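Local coordinates for putative GAF sensor protein (Burkholderia vietnamiensis, PDB 5HL6) that probably reduces the R sulfoxide of free L-methionine to methionine, at residues L27-R32 with L161-F165; V35-L41 with H168-A173. All blocks are in the same frame, centred on the assembly; numbering follows the deposited sequence.

Contact 1: L27-R32 with L161-F165; sequences LAEQAR and LCRVF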
ATOM      1  N   LEU B  27       2.839 -12.087 -15.054  1.00 29.73           N
ATOM      2  CA  LEU B  27       2.643 -11.360 -13.804  1.00 27.88           C
ATOM      3  C   LEU B  27       2.562 -12.308 -12.609  1.00 31.42           C
ATOM      4  O   LEU B  27       3.048 -11.974 -11.520  1.00 30.77           O
ATOM      5  CB  LEU B  27       1.385 -10.492 -13.916  1.00 25.48           C
ATOM      6  CG  LEU B  27       1.125  -9.431 -12.847  1.00 33.07           C
ATOM      7  CD1 LEU B  27       2.358  -8.566 -12.633  1.00 27.91           C
ATOM      8  CD2 LEU B  27      -0.067  -8.561 -13.236  1.00 31.12           C
ATOM      9  N   ALA B  28       1.997 -13.506 -12.805  1.00 27.00           N
ATOM     10  CA  ALA B  28       1.934 -14.494 -11.732  1.00 28.35           C
ATOM     11  C   ALA B  28       3.325 -14.956 -11.319  1.00 28.78           C
ATOM     12  O   ALA B  28       3.595 -15.165 -10.129  1.00 27.60           O
ATOM     13  CB  ALA B  28       1.087 -15.689 -12.172  1.00 26.56           C
ATOM     14  N   GLU B  29       4.218 -15.139 -12.291  1.00 31.62           N
ATOM     15  CA  GLU B  29       5.583 -15.531 -11.950  1.00 32.57           C
ATOM     16  C   GLU B  29       6.308 -14.402 -11.234  1.00 30.71           C
ATOM     17  O   GLU B  29       7.063 -14.644 -10.285  1.00 30.85           O
ATOM     18  CB  GLU B  29       6.347 -15.955 -13.204  1.00 38.56           C
ATOM     19  CG  GLU B  29       7.830 -16.206 -12.961  1.00 47.54           C
ATOM     20  CD  GLU B  29       8.098 -17.278 -11.901  1.00 59.68           C
ATOM     21  OE1 GLU B  29       7.465 -18.355 -11.959  1.00 62.83           O
ATOM     22  OE2 GLU B  29       8.947 -17.040 -11.009  1.00 58.70           O
ATOM     23  N   GLN B  30       6.086 -13.157 -11.668  1.00 32.72           N
ATOM     24  CA  GLN B  30       6.646 -12.017 -10.949  1.00 33.94           C
ATOM     25  C   GLN B  30       6.116 -11.963  -9.526  1.00 31.77           C
ATOM     26  O   GLN B  30       6.881 -11.754  -8.574  1.00 27.89           O
ATOM     27  CB  GLN B  30       6.317 -10.715 -11.673  1.00 36.09           C
ATOM     28  CG  GLN B  30       6.985 -10.527 -13.001  1.00 41.78           C
ATOM     29  CD  GLN B  30       6.565  -9.227 -13.632  1.00 51.43           C
ATOM     30  OE1 GLN B  30       5.467  -9.119 -14.179  1.00 58.14           O
ATOM     31  NE2 GLN B  30       7.422  -8.217 -13.538  1.00 57.37           N
ATOM     32  N   ALA B  31       4.799 -12.141  -9.365  1.00 26.76           N
ATOM     33  CA  ALA B  31       4.198 -12.153  -8.035  1.00 27.42           C
ATOM     34  C   ALA B  31       4.785 -13.263  -7.174  1.00 29.04           C
ATOM     35  O   ALA B  31       5.077 -13.051  -5.991  1.00 29.09           O
ATOM     36  CB  ALA B  31       2.679 -12.303  -8.140  1.00 24.25           C
ATOM     37  N   ARG B  32       4.951 -14.459  -7.748  1.00 27.19           N
ATOM     38  CA  ARG B  32       5.602 -15.545  -7.023  1.00 32.12           C
ATOM     39  C   ARG B  32       6.995 -15.134  -6.561  1.00 35.38           C
ATOM     40  O   ARG B  32       7.344 -15.283  -5.384  1.00 33.60           O
ATOM     41  CB  ARG B  32       5.682 -16.789  -7.910  1.00 29.84           C
ATOM     42  CG  ARG B  32       6.285 -18.022  -7.235  1.00 40.90           C
ATOM     43  CD  ARG B  32       6.260 -19.235  -8.170  1.00 52.57           C
ATOM     44  NE  ARG B  32       4.912 -19.504  -8.680  1.00 70.74           N
ATOM     45  CZ  ARG B  32       4.511 -19.278  -9.931  1.00 78.33           C
ATOM     46  NH1 ARG B  32       5.356 -18.790 -10.830  1.00 82.83           N
ATOM     47  NH2 ARG B  32       3.263 -19.548 -10.289  1.00 78.12           N
ATOM     48  N   LEU B 161      -3.693 -14.795 -10.068  1.00 26.69           N
ATOM     49  CA  LEU B 161      -2.816 -13.954  -9.252  1.00 28.92           C
ATOM     50  C   LEU B 161      -3.113 -14.145  -7.773  1.00 28.34           C
ATOM     51  O   LEU B 161      -2.193 -14.258  -6.956  1.00 24.34           O
ATOM     52  CB  LEU B 161      -2.960 -12.475  -9.636  1.00 23.68           C
ATOM     53  CG  LEU B 161      -2.487 -12.059 -11.026  1.00 25.63           C
ATOM     54  CD1 LEU B 161      -2.643 -10.569 -11.222  1.00 27.16           C
ATOM     55  CD2 LEU B 161      -1.025 -12.489 -11.238  1.00 29.35           C
ATOM     56  N   CYS B 162      -4.403 -14.202  -7.412  1.00 22.88           N
ATOM     57  CA  CYS B 162      -4.758 -14.362  -6.008  1.00 21.49           C
ATOM     58  C   CYS B 162      -4.334 -15.726  -5.472  1.00 21.57           C
ATOM     59  O   CYS B 162      -3.957 -15.827  -4.301  1.00 24.27           O
ATOM     60  CB  CYS B 162      -6.258 -14.121  -5.812  1.00 19.20           C
ATOM     61  SG  CYS B 162      -6.699 -12.359  -6.046  1.00 25.40           S
ATOM     62  N   ARG B 163      -4.359 -16.777  -6.304  1.00 23.24           N
ATOM     63  CA  ARG B 163      -3.843 -18.068  -5.854  1.00 21.41           C
ATOM     64  C   ARG B 163      -2.367 -17.969  -5.488  1.00 27.52           C
ATOM     65  O   ARG B 163      -1.912 -18.613  -4.535  1.00 23.34           O
ATOM     66  CB  ARG B 163      -4.052 -19.144  -6.920  1.00 26.40           C
ATOM     67  CG  ARG B 163      -5.492 -19.590  -7.037  1.00 28.79           C
ATOM     68  CD  ARG B 163      -5.627 -20.912  -7.796  1.00 31.94           C
ATOM     69  NE  ARG B 163      -5.409 -20.758  -9.232  1.00 41.85           N
ATOM     70  CZ  ARG B 163      -6.322 -20.295 -10.083  1.00 42.41           C
ATOM     71  NH1 ARG B 163      -7.519 -19.922  -9.641  1.00 37.07           N
ATOM     72  NH2 ARG B 163      -6.035 -20.193 -11.375  1.00 43.58           N
ATOM     73  N   VAL B 164      -1.599 -17.168  -6.232  1.00 28.79           N
ATOM     74  CA  VAL B 164      -0.189 -16.996  -5.892  1.00 28.32           C
ATOM     75  C   VAL B 164      -0.055 -16.343  -4.524  1.00 21.53           C
ATOM     76  O   VAL B 164       0.725 -16.794  -3.676  1.00 26.38           O
ATOM     77  CB  VAL B 164       0.539 -16.186  -6.979  1.00 28.04           C
ATOM     78  CG1 VAL B 164       1.914 -15.762  -6.487  1.00 26.69           C
ATOM     79  CG2 VAL B 164       0.660 -17.018  -8.246  1.00 32.30           C
ATOM     80  N   PHE B 165      -0.817 -15.269  -4.286  1.00 24.36           N
ATOM     81  CA  PHE B 165      -0.720 -14.575  -3.004  1.00 20.56           C
ATOM     82  C   PHE B 165      -1.135 -15.485  -1.861  1.00 24.79           C
ATOM     83  O   PHE B 165      -0.446 -15.583  -0.841  1.00 20.56           O
ATOM     84  CB  PHE B 165      -1.580 -13.302  -2.992  1.00 18.95           C
ATOM     85  CG  PHE B 165      -1.596 -12.627  -1.646  1.00 20.11           C
ATOM     86  CD1 PHE B 165      -0.541 -11.821  -1.258  1.00 19.39           C
ATOM     87  CD2 PHE B 165      -2.638 -12.843  -0.753  1.00 21.78           C
ATOM     88  CE1 PHE B 165      -0.525 -11.225  -0.006  1.00 20.01           C
ATOM     89  CE2 PHE B 165      -2.630 -12.248   0.492  1.00 23.32           C
ATOM     90  CZ  PHE B 165      -1.572 -11.437   0.863  1.00 21.93           C
TER
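Two helices can lie closely side by side when one offers small residues and the other sends branched side chains into the gaps. Here the segments 27-32 and 161-165 run almost parallel, with their axes 13° apart and 9.2 Å at closest approach, and alanines give helix 20-35 its hollows. Val-164 is the residue most covered, 81 Å² of it, and its CA-to-CB bond points toward the partner helix. Its two methyls settle into a depression between Ala-28, Ala-31 and Arg-32: CG1 lies 3.9 Å from Ala-31 CB and 3.5 Å from the backbone N of Arg-32, while CG2 is 3.9 Å from Ala-28 O. One turn earlier Leu-161 makes the second bump. Although its CB leaves sideways, the extended side chain carries CD2 to within 3.6 Å of Ala-28 N, and its CD1 meets Leu-27 CD2 at 3.8 Å. This pairing of an N-terminal with a C-terminal helix belongs to the GAF fold, in which helices pack beside an antiparallel sheet. Helix 152-176 also touches that sheet, placing Cys-162 on Val-127 and Leu-129 of strand 123-130, and Phe-165 leads away from helix 20-35 to meet the rings of Phe-48 and Phe-64. No hydrogen bond links the two segments, so the interface relies on apolar fit. Arg-32 covers Val-164 at both ends of its side chain, CB lying 4.2 Å from Val-164 CG1 and the guanidinium NH2 4.2 Å from Val-164 CG2; its NH1 forms a salt bridge to Glu-29 OE1, very short at 2.4 Å, within helix 20-35.

Contact 2: V35-L41 with H168-A173; sequences VESEPDL and HAWQKA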
ATOM      1  N   VAL B  35       7.003 -12.479  -3.582  1.00 27.81           N
ATOM      2  CA  VAL B  35       6.565 -12.810  -2.225  1.00 22.72           C
ATOM      3  C   VAL B  35       7.166 -14.103  -1.671  1.00 29.08           C
ATOM      4  O   VAL B  35       7.099 -14.314  -0.450  1.00 30.98           O
ATOM      5  CB  VAL B  35       5.024 -12.876  -2.126  1.00 27.50           C
ATOM      6  CG1 VAL B  35       4.412 -11.534  -2.545  1.00 26.03           C
ATOM      7  CG2 VAL B  35       4.471 -14.019  -2.969  1.00 25.13           C
ATOM      8  N   GLU B  36       7.780 -14.945  -2.513  1.00 29.34           N
ATOM      9  CA  GLU B  36       8.163 -16.303  -2.120  1.00 37.47           C
ATOM     10  C   GLU B  36       8.989 -16.349  -0.835  1.00 41.57           C
ATOM     11  O   GLU B  36       8.754 -17.190   0.043  1.00 38.77           O
ATOM     12  CB  GLU B  36       8.953 -16.962  -3.254  1.00 35.08           C
ATOM     13  CG  GLU B  36       8.214 -18.048  -4.004  1.00 59.44           C
ATOM     14  CD  GLU B  36       9.025 -18.592  -5.169  1.00 70.44           C
ATOM     15  OE1 GLU B  36      10.086 -18.007  -5.481  1.00 76.47           O
ATOM     16  OE2 GLU B  36       8.599 -19.601  -5.772  1.00 76.44           O
ATOM     17  N   SER B  37      10.001 -15.499  -0.728  1.00 33.32           N
ATOM     18  CA  SER B  37      10.964 -15.632   0.353  1.00 34.36           C
ATOM     19  C   SER B  37      10.786 -14.601   1.466  1.00 33.10           C
ATOM     20  O   SER B  37      11.509 -14.667   2.460  1.00 46.44           O
ATOM     21  CB  SER B  37      12.389 -15.555  -0.206  1.00 46.01           C
ATOM     22  OG  SER B  37      12.598 -14.310  -0.848  1.00 57.05           O
ATOM     23  N   GLU B  38       9.848 -13.658   1.339  1.00 24.11           N
ATOM     24  CA  GLU B  38       9.619 -12.695   2.408  1.00 19.58           C
ATOM     25  C   GLU B  38       8.602 -13.265   3.389  1.00 26.46           C
ATOM     26  O   GLU B  38       7.489 -13.623   2.975  1.00 25.35           O
ATOM     27  CB  GLU B  38       9.127 -11.364   1.850  1.00 29.18           C
ATOM     28  CG  GLU B  38       8.626 -10.398   2.918  1.00 20.62           C
ATOM     29  CD  GLU B  38       9.639 -10.154   4.015  1.00 27.76           C
ATOM     30  OE1 GLU B  38      10.835  -9.934   3.709  1.00 28.38           O
ATOM     31  OE2 GLU B  38       9.248 -10.203   5.197  1.00 28.83           O
ATOM     32  N   PRO B  39       8.919 -13.361   4.682  1.00 26.80           N
ATOM     33  CA  PRO B  39       7.955 -13.949   5.624  1.00 30.42           C
ATOM     34  C   PRO B  39       6.790 -13.037   5.978  1.00 32.57           C
ATOM     35  O   PRO B  39       5.709 -13.537   6.300  1.00 26.60           O
ATOM     36  CB  PRO B  39       8.814 -14.254   6.860  1.00 30.57           C
ATOM     37  CG  PRO B  39       9.982 -13.354   6.742  1.00 29.23           C
ATOM     38  CD  PRO B  39      10.257 -13.227   5.278  1.00 29.35           C
ATOM     39  N   ASP B  40       6.978 -11.714   5.924  1.00 28.12           N
ATOM     40  CA  ASP B  40       5.993 -10.793   6.479  1.00 23.60           C
ATOM     41  C   ASP B  40       4.787 -10.648   5.556  1.00 23.13           C
ATOM     42  O   ASP B  40       4.922 -10.252   4.393  1.00 20.42           O
ATOM     43  CB  ASP B  40       6.615  -9.426   6.748  1.00 19.38           C
ATOM     44  CG  ASP B  40       5.690  -8.536   7.546  1.00 31.18           C
ATOM     45  OD1 ASP B  40       5.723  -8.633   8.793  1.00 30.51           O
ATOM     46  OD2 ASP B  40       4.928  -7.762   6.923  1.00 26.01           O
ATOM     47  N   LEU B  41       3.600 -10.927   6.104  1.00 24.79           N
ATOM     48  CA  LEU B  41       2.379 -10.976   5.304  1.00 18.86           C
ATOM     49  C   LEU B  41       1.970  -9.586   4.829  1.00 19.57           C
ATOM     50  O   LEU B  41       1.576  -9.407   3.675  1.00 18.81           O
ATOM     51  CB  LEU B  41       1.261 -11.604   6.129  1.00 20.74           C
ATOM     52  CG  LEU B  41      -0.108 -11.612   5.442  1.00 27.87           C
ATOM     53  CD1 LEU B  41      -0.038 -12.430   4.149  1.00 24.92           C
ATOM     54  CD2 LEU B  41      -1.203 -12.152   6.376  1.00 37.08           C
ATOM     55  N   HIS B 168       1.653 -18.491  -1.704  1.00 28.28           N
ATOM     56  CA  HIS B 168       3.063 -18.198  -1.447  1.00 29.25           C
ATOM     57  C   HIS B 168       3.277 -17.066  -0.450  1.00 35.36           C
ATOM     58  O   HIS B 168       4.430 -16.746  -0.131  1.00 33.24           O
ATOM     59  CB  HIS B 168       3.784 -17.892  -2.765  1.00 32.05           C
ATOM     60  CG  HIS B 168       3.850 -19.063  -3.699  1.00 42.11           C
ATOM     61  ND1 HIS B 168       4.905 -19.952  -3.708  1.00 44.54           N
ATOM     62  CD2 HIS B 168       2.984 -19.499  -4.646  1.00 42.57           C
ATOM     63  CE1 HIS B 168       4.690 -20.877  -4.626  1.00 47.14           C
ATOM     64  NE2 HIS B 168       3.531 -20.628  -5.208  1.00 48.03           N
ATOM     65  N   ALA B 169       2.208 -16.452   0.054  1.00 26.99           N
ATOM     66  CA  ALA B 169       2.350 -15.494   1.143  1.00 26.37           C
ATOM     67  C   ALA B 169       1.463 -15.866   2.322  1.00 31.64           C
ATOM     68  O   ALA B 169       1.976 -16.061   3.427  1.00 28.24           O
ATOM     69  CB  ALA B 169       2.045 -14.061   0.670  1.00 26.79           C
ATOM     70  N   TRP B 170       0.146 -15.983   2.125  1.00 22.50           N
ATOM     71  CA  TRP B 170      -0.743 -16.134   3.273  1.00 26.53           C
ATOM     72  C   TRP B 170      -0.645 -17.532   3.872  1.00 22.51           C
ATOM     73  O   TRP B 170      -0.367 -17.684   5.070  1.00 22.36           O
ATOM     74  CB  TRP B 170      -2.191 -15.821   2.886  1.00 21.71           C
ATOM     75  CG  TRP B 170      -3.068 -15.700   4.096  1.00 30.97           C
ATOM     76  CD1 TRP B 170      -3.403 -14.549   4.756  1.00 35.31           C
ATOM     77  CD2 TRP B 170      -3.707 -16.768   4.808  1.00 26.32           C
ATOM     78  NE1 TRP B 170      -4.216 -14.834   5.826  1.00 35.72           N
ATOM     79  CE2 TRP B 170      -4.420 -16.188   5.880  1.00 33.77           C
ATOM     80  CE3 TRP B 170      -3.764 -18.157   4.632  1.00 30.97           C
ATOM     81  CZ2 TRP B 170      -5.176 -16.948   6.778  1.00 39.12           C
ATOM     82  CZ3 TRP B 170      -4.499 -18.913   5.537  1.00 30.88           C
ATOM     83  CH2 TRP B 170      -5.205 -18.304   6.593  1.00 31.46           C
ATOM     84  N   GLN B 171      -0.905 -18.565   3.058  1.00 20.87           N
ATOM     85  CA  GLN B 171      -0.889 -19.938   3.566  1.00 22.04           C
ATOM     86  C   GLN B 171       0.501 -20.334   4.038  1.00 22.88           C
ATOM     87  O   GLN B 171       0.644 -21.094   5.004  1.00 21.25           O
ATOM     88  CB  GLN B 171      -1.365 -20.907   2.492  1.00 19.86           C
ATOM     89  CG  GLN B 171      -1.759 -22.284   3.044  1.00 22.15           C
ATOM     90  CD  GLN B 171      -3.087 -22.240   3.783  1.00 23.97           C
ATOM     91  OE1 GLN B 171      -4.104 -21.816   3.225  1.00 22.81           O
ATOM     92  NE2 GLN B 171      -3.092 -22.694   5.038  1.00 23.96           N
ATOM     93  N   LYS B 172       1.534 -19.856   3.341  1.00 23.11           N
ATOM     94  CA  LYS B 172       2.912 -20.064   3.785  1.00 31.62           C
ATOM     95  C   LYS B 172       3.105 -19.584   5.223  1.00 32.93           C
ATOM     96  O   LYS B 172       3.665 -20.301   6.062  1.00 25.13           O
ATOM     97  CB  LYS B 172       3.871 -19.336   2.838  1.00 27.38           C
ATOM     98  CG  LYS B 172       5.299 -19.181   3.371  1.00 32.74           C
ATOM     99  CD  LYS B 172       6.173 -18.331   2.445  1.00 35.89           C
ATOM    100  CE  LYS B 172       6.048 -16.823   2.738  1.00 39.24           C
ATOM    101  NZ  LYS B 172       6.654 -15.982   1.650  1.00 27.05           N
ATOM    102  N   ALA B 173       2.636 -18.371   5.531  1.00 21.62           N
ATOM    103  CA  ALA B 173       2.813 -17.863   6.890  1.00 25.20           C
ATOM    104  C   ALA B 173       1.947 -18.633   7.880  1.00 22.90           C
ATOM    105  O   ALA B 173       2.406 -18.989   8.974  1.00 26.13           O
ATOM    106  CB  ALA B 173       2.495 -16.365   6.952  1.00 28.52           C
TER
HETATM  107  O   HOH W   1       3.847 -13.858   4.112  1.00 22.13           O
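A lysine can organise a loop by collecting its carbonyls, and helix segment 168-173 illustrates how. His-168 comes first, its CB resting 3.9 Å from Val-35 CG2 and its ring ND1 3.8 Å from Glu-36 CG. Ala-169, in the wider pi-type turn at 168-170, packs its CB against Val-35 CB (4.3 Å) and Leu-41 CD1 (4.4 Å), while a water donates to both Ala-169 O (3.0 Å) and Pro-39 O (2.9 Å). Trp-170 offers CD1 to Leu-41 CD2 at 3.6 Å. Lys-172 then extends NZ into the loop's concave side, donating hydrogen bonds to Glu-38 O (2.8 Å), weakly to Glu-36 O (2.9 Å) and, within its own helix, to His-168 O (2.9 Å). Ala-173 completes the contact with its CB 4.3 Å from Pro-39 O. The loop thus lies along helix 152-176 while joining helix 20-35 to helix 41-55, whose N-cap is Asp-40, and Glu-38 forms a salt bridge with Arg-85 on strand 85-86 of the second subunit.

From the N terminus the chain passes through helix 20-35, contributing 27-32, and then the loop segment 35-41 into helix 41-55. The strands of the sheet and helix 91-99 follow before helix 152-176 returns to close both long loops, contact 1 at 161-165 and contact 2 at 168-173. The segments alternate along the sequence, so the loops cross: the second closure starts inside the first loop and ends beyond it. Their centres lie 12 Å apart. Phe-165 joins them: its O probably accepts a hydrogen bond from Trp-170 N, and its CZ packs 3.8 Å from Leu-41 CD1. Together the contacts tie the N-terminal helical hairpin to the C-terminal helix.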